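Local coordinates for putative capsular polysaccharide biosynthesis protein (Streptococcus pneumoniae serotype 4, PDB 6EWJ), which is probably a pyridoxal phosphate-dependent sugar aminotransferase of the DegT/DnrJ/EryC1 family, acting in the biosynthesis of pneumococcal teichoic acid, at residues R47-V59 / L181-I193. Residues are numbered along the deposited sequence; the frame is centred on the assembly and turned at random.
Sequences RRLSLYTQTPKTV and LGSTYKGQPSGSI. Unlike the reference sequence in segment 181-193: T184 (reference Ile).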
ATOM      1  N   ARG A  47      12.077  11.472  11.235  1.00 21.94           N
ATOM      2  CA  ARG A  47      12.986  12.072  12.251  1.00 23.38           C
ATOM      3  C   ARG A  47      12.185  12.861  13.304  1.00 22.94           C
ATOM      4  O   ARG A  47      12.314  12.610  14.502  1.00 23.12           O
ATOM      5  CB  ARG A  47      14.048  12.930  11.556  1.00 25.00           C
ATOM      6  CG  ARG A  47      15.079  12.083  10.788  1.00 26.47           C
ATOM      7  CD  ARG A  47      16.388  12.856  10.432  1.00 28.34           C
ATOM      8  NE  ARG A  47      16.184  13.925   9.450  1.00 29.46           N
ATOM      9  CZ  ARG A  47      16.111  13.767   8.122  1.00 30.72           C
ATOM     10  NH1 ARG A  47      16.277  12.563   7.585  1.00 31.32           N
ATOM     11  NH2 ARG A  47      15.885  14.813   7.333  1.00 31.01           N
ATOM     12  N   ARG A  48      11.330  13.776  12.857  1.00 22.44           N
ATOM     13  CA  ARG A  48      10.516  14.583  13.760  1.00 23.10           C
ATOM     14  C   ARG A  48       9.530  13.745  14.611  1.00 22.39           C
ATOM     15  O   ARG A  48       9.327  14.014  15.781  1.00 21.60           O
ATOM     16  CB  ARG A  48       9.791  15.672  12.969  1.00 24.03           C
ATOM     17  CG  ARG A  48      10.737  16.735  12.392  1.00 26.20           C
ATOM     18  CD  ARG A  48       9.976  17.857  11.723  1.00 27.34           C
ATOM     19  NE  ARG A  48       9.070  18.447  12.702  1.00 29.14           N
ATOM     20  CZ  ARG A  48       7.927  19.091  12.438  1.00 30.14           C
ATOM     21  NH1 ARG A  48       7.523  19.313  11.180  1.00 30.05           N
ATOM     22  NH2 ARG A  48       7.206  19.562  13.452  1.00 30.67           N
ATOM     23  N   LEU A  49       8.925  12.731  13.987  1.00 21.26           N
ATOM     24  CA  LEU A  49       8.010  11.864  14.697  1.00 21.03           C
ATOM     25  C   LEU A  49       8.717  11.057  15.806  1.00 21.12           C
ATOM     26  O   LEU A  49       8.167  10.913  16.902  1.00 20.75           O
ATOM     27  CB  LEU A  49       7.271  10.932  13.697  1.00 20.50           C
ATOM     28  CG  LEU A  49       6.139  11.543  12.899  1.00 20.67           C
ATOM     29  CD1 LEU A  49       5.597  10.482  11.904  1.00 20.29           C
ATOM     30  CD2 LEU A  49       5.011  12.016  13.810  1.00 21.24           C
ATOM     31  N   SER A  50       9.928  10.575  15.498  1.00 21.54           N
ATOM     32  CA  SER A  50      10.780   9.841  16.463  1.00 22.47           C
ATOM     33  C   SER A  50      11.082  10.679  17.718  1.00 23.73           C
ATOM     34  O   SER A  50      10.928  10.210  18.837  1.00 23.90           O
ATOM     35  CB  SER A  50      12.086   9.392  15.835  1.00 22.49           C
ATOM     36  OG  SER A  50      11.892   8.448  14.809  1.00 22.45           O
ATOM     37  N   LEU A  51      11.422  11.944  17.499  1.00 24.78           N
ATOM     38  CA  LEU A  51      11.584  12.876  18.613  1.00 26.36           C
ATOM     39  C   LEU A  51      10.287  13.064  19.394  1.00 25.57           C
ATOM     40  O   LEU A  51      10.295  13.089  20.647  1.00 25.75           O
ATOM     41  CB  LEU A  51      12.114  14.230  18.147  1.00 27.81           C
ATOM     42  CG  LEU A  51      13.506  14.184  17.549  1.00 29.23           C
ATOM     43  CD1 LEU A  51      13.761  15.470  16.785  1.00 30.48           C
ATOM     44  CD2 LEU A  51      14.612  13.987  18.602  1.00 30.89           C
ATOM     45  N   TYR A  52       9.189  13.234  18.679  1.00 24.56           N
ATOM     46  CA  TYR A  52       7.872  13.409  19.306  1.00 24.53           C
ATOM     47  C   TYR A  52       7.449  12.188  20.134  1.00 24.06           C
ATOM     48  O   TYR A  52       6.903  12.357  21.235  1.00 24.51           O
ATOM     49  CB  TYR A  52       6.798  13.770  18.265  1.00 24.06           C
ATOM     50  CG  TYR A  52       5.448  14.103  18.831  1.00 23.84           C
ATOM     51  CD1 TYR A  52       5.198  15.327  19.419  1.00 25.22           C
ATOM     52  CD2 TYR A  52       4.394  13.198  18.753  1.00 23.49           C
ATOM     53  CE1 TYR A  52       3.943  15.641  19.969  1.00 25.38           C
ATOM     54  CE2 TYR A  52       3.143  13.510  19.285  1.00 23.29           C
ATOM     55  CZ  TYR A  52       2.934  14.735  19.906  1.00 24.15           C
ATOM     56  OH  TYR A  52       1.684  15.054  20.453  1.00 23.83           O
ATOM     57  N   THR A  53       7.689  10.984  19.628  1.00 23.19           N
ATOM     58  CA  THR A  53       7.318   9.756  20.341  1.00 23.38           C
ATOM     59  C   THR A  53       8.440   9.210  21.234  1.00 24.40           C
ATOM     60  O   THR A  53       8.251   8.183  21.896  1.00 23.98           O
ATOM     61  CB  THR A  53       6.838   8.605  19.384  1.00 22.01           C
ATOM     62  OG1 THR A  53       7.887   8.263  18.480  1.00 21.74           O
ATOM     63  CG2 THR A  53       5.554   8.992  18.647  1.00 21.11           C
ATOM     64  N   GLN A  54       9.590   9.899  21.276  1.00 26.07           N
ATOM     65  CA  GLN A  54      10.741   9.485  22.091  1.00 27.02           C
ATOM     66  C   GLN A  54      11.191   8.055  21.755  1.00 26.31           C
ATOM     67  O   GLN A  54      11.448   7.229  22.635  1.00 26.20           O
ATOM     68  CB  GLN A  54      10.475   9.664  23.597  1.00 29.04           C
ATOM     69  CG  GLN A  54      10.252  11.133  23.926  1.00 31.23           C
ATOM     70  CD  GLN A  54      10.025  11.412  25.394  1.00 32.87           C
ATOM     71  OE1 GLN A  54      10.500  10.688  26.257  1.00 34.49           O
ATOM     72  NE2 GLN A  54       9.269  12.459  25.680  1.00 34.35           N
ATOM     73  N   THR A  55      11.297   7.802  20.454  1.00 25.53           N
ATOM     74  CA  THR A  55      11.815   6.532  19.953  1.00 25.43           C
ATOM     75  C   THR A  55      12.948   6.838  19.027  1.00 25.51           C
ATOM     76  O   THR A  55      13.050   7.966  18.558  1.00 25.68           O
ATOM     77  CB  THR A  55      10.730   5.736  19.190  1.00 24.65           C
ATOM     78  OG1 THR A  55      10.083   6.598  18.245  1.00 24.17           O
ATOM     79  CG2 THR A  55       9.726   5.167  20.155  1.00 24.54           C
ATOM     80  N   PRO A  56      13.815   5.859  18.760  1.00 25.85           N
ATOM     81  CA  PRO A  56      15.019   6.185  17.967  1.00 26.19           C
ATOM     82  C   PRO A  56      14.772   6.330  16.498  1.00 25.22           C
ATOM     83  O   PRO A  56      15.406   7.158  15.846  1.00 25.20           O
ATOM     84  CB  PRO A  56      15.993   5.024  18.275  1.00 27.25           C
ATOM     85  CG  PRO A  56      15.144   3.932  18.760  1.00 27.27           C
ATOM     86  CD  PRO A  56      13.961   4.582  19.465  1.00 26.65           C
ATOM     87  N   LYS A  57      13.842   5.541  15.959  1.00 23.87           N
ATOM     88  CA  LYS A  57      13.599   5.560  14.519  1.00 23.58           C
ATOM     89  C   LYS A  57      12.126   5.339  14.264  1.00 21.65           C
ATOM     90  O   LYS A  57      11.488   4.612  15.020  1.00 20.49           O
ATOM     91  CB  LYS A  57      14.344   4.433  13.821  1.00 24.47           C
ATOM     92  CG  LYS A  57      15.848   4.404  13.933  1.00 26.32           C
ATOM     93  CD  LYS A  57      16.545   5.560  13.238  1.00 28.13           C
ATOM     94  CE  LYS A  57      16.511   5.463  11.720  1.00 28.21           C
ATOM     95  NZ  LYS A  57      17.557   6.376  11.129  1.00 29.59           N
ATOM     96  N   THR A  58      11.615   5.970  13.200  1.00 20.59           N
ATOM     97  CA  THR A  58      10.226   5.746  12.764  1.00 19.73           C
ATOM     98  C   THR A  58      10.224   5.408  11.260  1.00 19.58           C
ATOM     99  O   THR A  58      11.056   5.942  10.496  1.00 19.72           O
ATOM    100  CB  THR A  58       9.391   6.969  13.052  1.00 19.43           C
ATOM    101  OG1 THR A  58       9.452   7.228  14.466  1.00 19.68           O
ATOM    102  CG2 THR A  58       7.955   6.796  12.631  1.00 18.78           C
ATOM    103  N   VAL A  59       9.329   4.508  10.880  1.00 18.73           N
ATOM    104  CA  VAL A  59       9.154   4.076   9.473  1.00 18.96           C
ATOM    105  C   VAL A  59       7.773   4.532   9.052  1.00 18.27           C
ATOM    106  O   VAL A  59       6.766   4.069   9.594  1.00 17.88           O
ATOM    107  CB  VAL A  59       9.260   2.565   9.323  1.00 19.14           C
ATOM    108  CG1 VAL A  59       9.070   2.163   7.847  1.00 19.46           C
ATOM    109  CG2 VAL A  59      10.575   2.076   9.857  1.00 20.15           C
ATOM    110  N   LEU A 181      -1.651   8.840  18.679  1.00 20.14           N
ATOM    111  CA  LEU A 181      -0.496   9.720  18.486  1.00 20.66           C
ATOM    112  C   LEU A 181      -0.616  10.928  19.437  1.00 21.54           C
ATOM    113  O   LEU A 181      -1.631  11.660  19.394  1.00 21.36           O
ATOM    114  CB  LEU A 181      -0.373  10.201  17.080  1.00 20.61           C
ATOM    115  CG  LEU A 181       0.866  11.090  16.836  1.00 20.95           C
ATOM    116  CD1 LEU A 181       2.178  10.300  16.922  1.00 20.64           C
ATOM    117  CD2 LEU A 181       0.690  11.769  15.488  1.00 20.92           C
ATOM    118  N   GLY A 182       0.407  11.104  20.298  1.00 21.76           N
ATOM    119  CA  GLY A 182       0.409  12.156  21.300  1.00 22.12           C
ATOM    120  C   GLY A 182      -0.187  11.828  22.660  1.00 22.93           C
ATOM    121  O   GLY A 182      -0.186  12.667  23.530  1.00 23.16           O
ATOM    122  N   SER A 183      -0.715  10.627  22.856  1.00 22.34           N
ATOM    123  CA  SER A 183      -1.181  10.189  24.155  1.00 23.17           C
ATOM    124  C   SER A 183       0.036   9.881  25.035  1.00 23.42           C
ATOM    125  O   SER A 183       1.113   9.601  24.521  1.00 22.71           O
ATOM    126  CB  SER A 183      -2.058   8.933  24.032  1.00 22.51           C
ATOM    127  OG  SER A 183      -3.205   9.197  23.225  1.00 22.92           O
ATOM    128  N   THR A 184      -0.151   9.944  26.346  1.00 23.76           N
ATOM    129  CA  THR A 184       0.884   9.543  27.312  1.00 24.50           C
ATOM    130  C   THR A 184       0.357   8.590  28.404  1.00 24.49           C
ATOM    131  O   THR A 184      -0.816   8.568  28.721  1.00 24.46           O
ATOM    132  CB  THR A 184       1.506  10.744  28.030  1.00 25.86           C
ATOM    133  OG1 THR A 184       0.479  11.356  28.785  1.00 26.57           O
ATOM    134  CG2 THR A 184       2.117  11.737  27.036  1.00 25.71           C
ATOM    135  N   TYR A 185       1.278   7.767  28.902  1.00 25.25           N
ATOM    136  CA  TYR A 185       1.085   6.797  29.971  1.00 25.27           C
ATOM    137  C   TYR A 185       2.243   6.997  30.924  1.00 27.14           C
ATOM    138  O   TYR A 185       3.398   6.770  30.565  1.00 26.76           O
ATOM    139  CB  TYR A 185       1.150   5.385  29.414  1.00 24.71           C
ATOM    140  CG  TYR A 185       1.134   4.293  30.423  1.00 24.46           C
ATOM    141  CD1 TYR A 185      -0.029   3.946  31.021  1.00 24.43           C
ATOM    142  CD2 TYR A 185       2.268   3.552  30.711  1.00 24.98           C
ATOM    143  CE1 TYR A 185      -0.070   2.960  31.999  1.00 24.99           C
ATOM    144  CE2 TYR A 185       2.255   2.551  31.673  1.00 25.44           C
ATOM    145  CZ  TYR A 185       1.066   2.269  32.325  1.00 25.12           C
ATOM    146  OH  TYR A 185       0.982   1.264  33.238  1.00 25.45           O
ATOM    147  N   LYS A 186       1.925   7.424  32.148  1.00 29.21           N
ATOM    148  CA  LYS A 186       2.908   7.742  33.173  1.00 31.12           C
ATOM    149  C   LYS A 186       3.907   8.743  32.628  1.00 31.60           C
ATOM    150  O   LYS A 186       5.101   8.608  32.837  1.00 32.35           O
ATOM    151  CB  LYS A 186       3.563   6.470  33.702  1.00 32.67           C
ATOM    152  CG  LYS A 186       2.528   5.591  34.427  1.00 33.47           C
ATOM    153  CD  LYS A 186       3.111   4.334  35.033  1.00 35.26           C
ATOM    154  CE  LYS A 186       2.049   3.619  35.850  1.00 36.17           C
ATOM    155  NZ  LYS A 186       2.573   3.242  37.159  1.00 38.59           N
ATOM    156  N   GLY A 187       3.392   9.737  31.894  1.00 30.85           N
ATOM    157  CA  GLY A 187       4.224  10.772  31.312  1.00 31.56           C
ATOM    158  C   GLY A 187       5.007  10.412  30.059  1.00 31.08           C
ATOM    159  O   GLY A 187       5.712  11.298  29.533  1.00 31.86           O
ATOM    160  N   GLN A 188       4.933   9.161  29.588  1.00 29.56           N
ATOM    161  CA  GLN A 188       5.733   8.753  28.428  1.00 29.43           C
ATOM    162  C   GLN A 188       4.844   8.679  27.186  1.00 27.19           C
ATOM    163  O   GLN A 188       3.722   8.176  27.279  1.00 26.00           O
ATOM    164  CB  GLN A 188       6.371   7.396  28.631  1.00 31.09           C
ATOM    165  CG  GLN A 188       7.073   7.095  29.942  1.00 33.88           C
ATOM    166  CD  GLN A 188       7.100   5.585  30.196  1.00 36.02           C
ATOM    167  OE1 GLN A 188       8.116   4.945  29.985  1.00 38.55           O
ATOM    168  NE2 GLN A 188       5.953   5.005  30.638  1.00 36.75           N
ATOM    169  N   PRO A 189       5.348   9.117  26.026  1.00 25.95           N
ATOM    170  CA  PRO A 189       4.514   9.149  24.803  1.00 24.56           C
ATOM    171  C   PRO A 189       4.264   7.793  24.259  1.00 23.80           C
ATOM    172  O   PRO A 189       5.145   6.932  24.275  1.00 24.26           O
ATOM    173  CB  PRO A 189       5.348   9.987  23.812  1.00 24.54           C
ATOM    174  CG  PRO A 189       6.680  10.160  24.429  1.00 25.42           C
ATOM    175  CD  PRO A 189       6.596   9.881  25.876  1.00 26.12           C
ATOM    176  N   SER A 190       3.059   7.583  23.758  1.00 23.58           N
ATOM    177  CA  SER A 190       2.747   6.351  23.018  1.00 23.14           C
ATOM    178  C   SER A 190       3.768   6.284  21.893  1.00 22.27           C
ATOM    179  O   SER A 190       4.179   7.347  21.357  1.00 21.91           O
ATOM    180  CB  SER A 190       1.316   6.334  22.506  1.00 22.98           C
ATOM    181  OG  SER A 190       0.949   4.988  22.201  1.00 23.86           O
ATOM    182  N   GLY A 191       4.269   5.090  21.643  1.00 21.65           N
ATOM    183  CA  GLY A 191       5.444   4.894  20.781  1.00 21.87           C
ATOM    184  C   GLY A 191       6.639   4.402  21.596  1.00 23.05           C
ATOM    185  O   GLY A 191       7.328   3.497  21.177  1.00 22.73           O
ATOM    186  N   SER A 192       6.806   4.974  22.796  1.00 23.76           N
ATOM    187  CA  SER A 192       7.897   4.639  23.716  1.00 25.04           C
ATOM    188  C   SER A 192       7.537   3.593  24.771  1.00 25.35           C
ATOM    189  O   SER A 192       8.377   3.236  25.576  1.00 26.23           O
ATOM    190  CB  SER A 192       8.386   5.904  24.435  1.00 25.54           C
ATOM    191  OG  SER A 192       7.454   6.375  25.395  1.00 26.24           O
ATOM    192  N   ILE A 193       6.321   3.048  24.743  1.00 25.02           N
ATOM    193  CA  ILE A 193       5.855   2.203  25.840  1.00 25.50           C
ATOM    194  C   ILE A 193       5.897   0.713  25.463  1.00 25.14           C
ATOM    195  O   ILE A 193       6.482  -0.104  26.166  1.00 25.50           O
ATOM    196  CB  ILE A 193       4.468   2.636  26.273  1.00 25.58           C
ATOM    197  CG1 ILE A 193       4.467   4.129  26.614  1.00 26.40           C
ATOM    198  CG2 ILE A 193       4.013   1.825  27.492  1.00 26.59           C
ATOM    199  CD1 ILE A 193       3.121   4.786  26.427  1.00 25.90           C
TER
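T53, at the C-terminal end of helix 40-53, packs against the bend around G191 that follows the β-hairpin 184-189. Here the fit is tight: G191, with no side chain, lets the two backbones come close, the CA atoms of T53 and G191 lying 5.2 Å apart. T53 CG2 reaches S190 O at 3.5 Å and touches L181 CD1, the two side chains crossing at about a right angle, while T55 CG2 presses on G191 O at 3.1 Å. Both threonine hydroxyls sit between backbone N and carbonyl carbon (chi1 61° and 49°), which brings T53 OG1 within 2.8 Å of T55 OG1 in a hydrogen bond and turns the methyls toward the loops flanking the hairpin. A Schellman motif with Q54 as its positive-phi C-prime residue ends the helix, and P189 CG lies 3.6 Å from T53 O. At one border Y52 takes L181 CD1 at its ring edge and G182 CA 3.3 Å from its OH. The L181 side chain is about 8 Å from those of S200, which binds pyridoxal phosphate, and K205, the predicted cofactor lysine; no cofactor is bound here. The solvent side is looser, with the extended chain of exposed Q54 laid across the P189 ring, Q54 NE2 3.7 Å from P189 CG. With no hydrogen bond between the segments, van der Waals packing mainly joins the helix end to P189 and the flanking loops, while S190 OG bonds S177 OG and T55 OG1 also bonds T216 OG1.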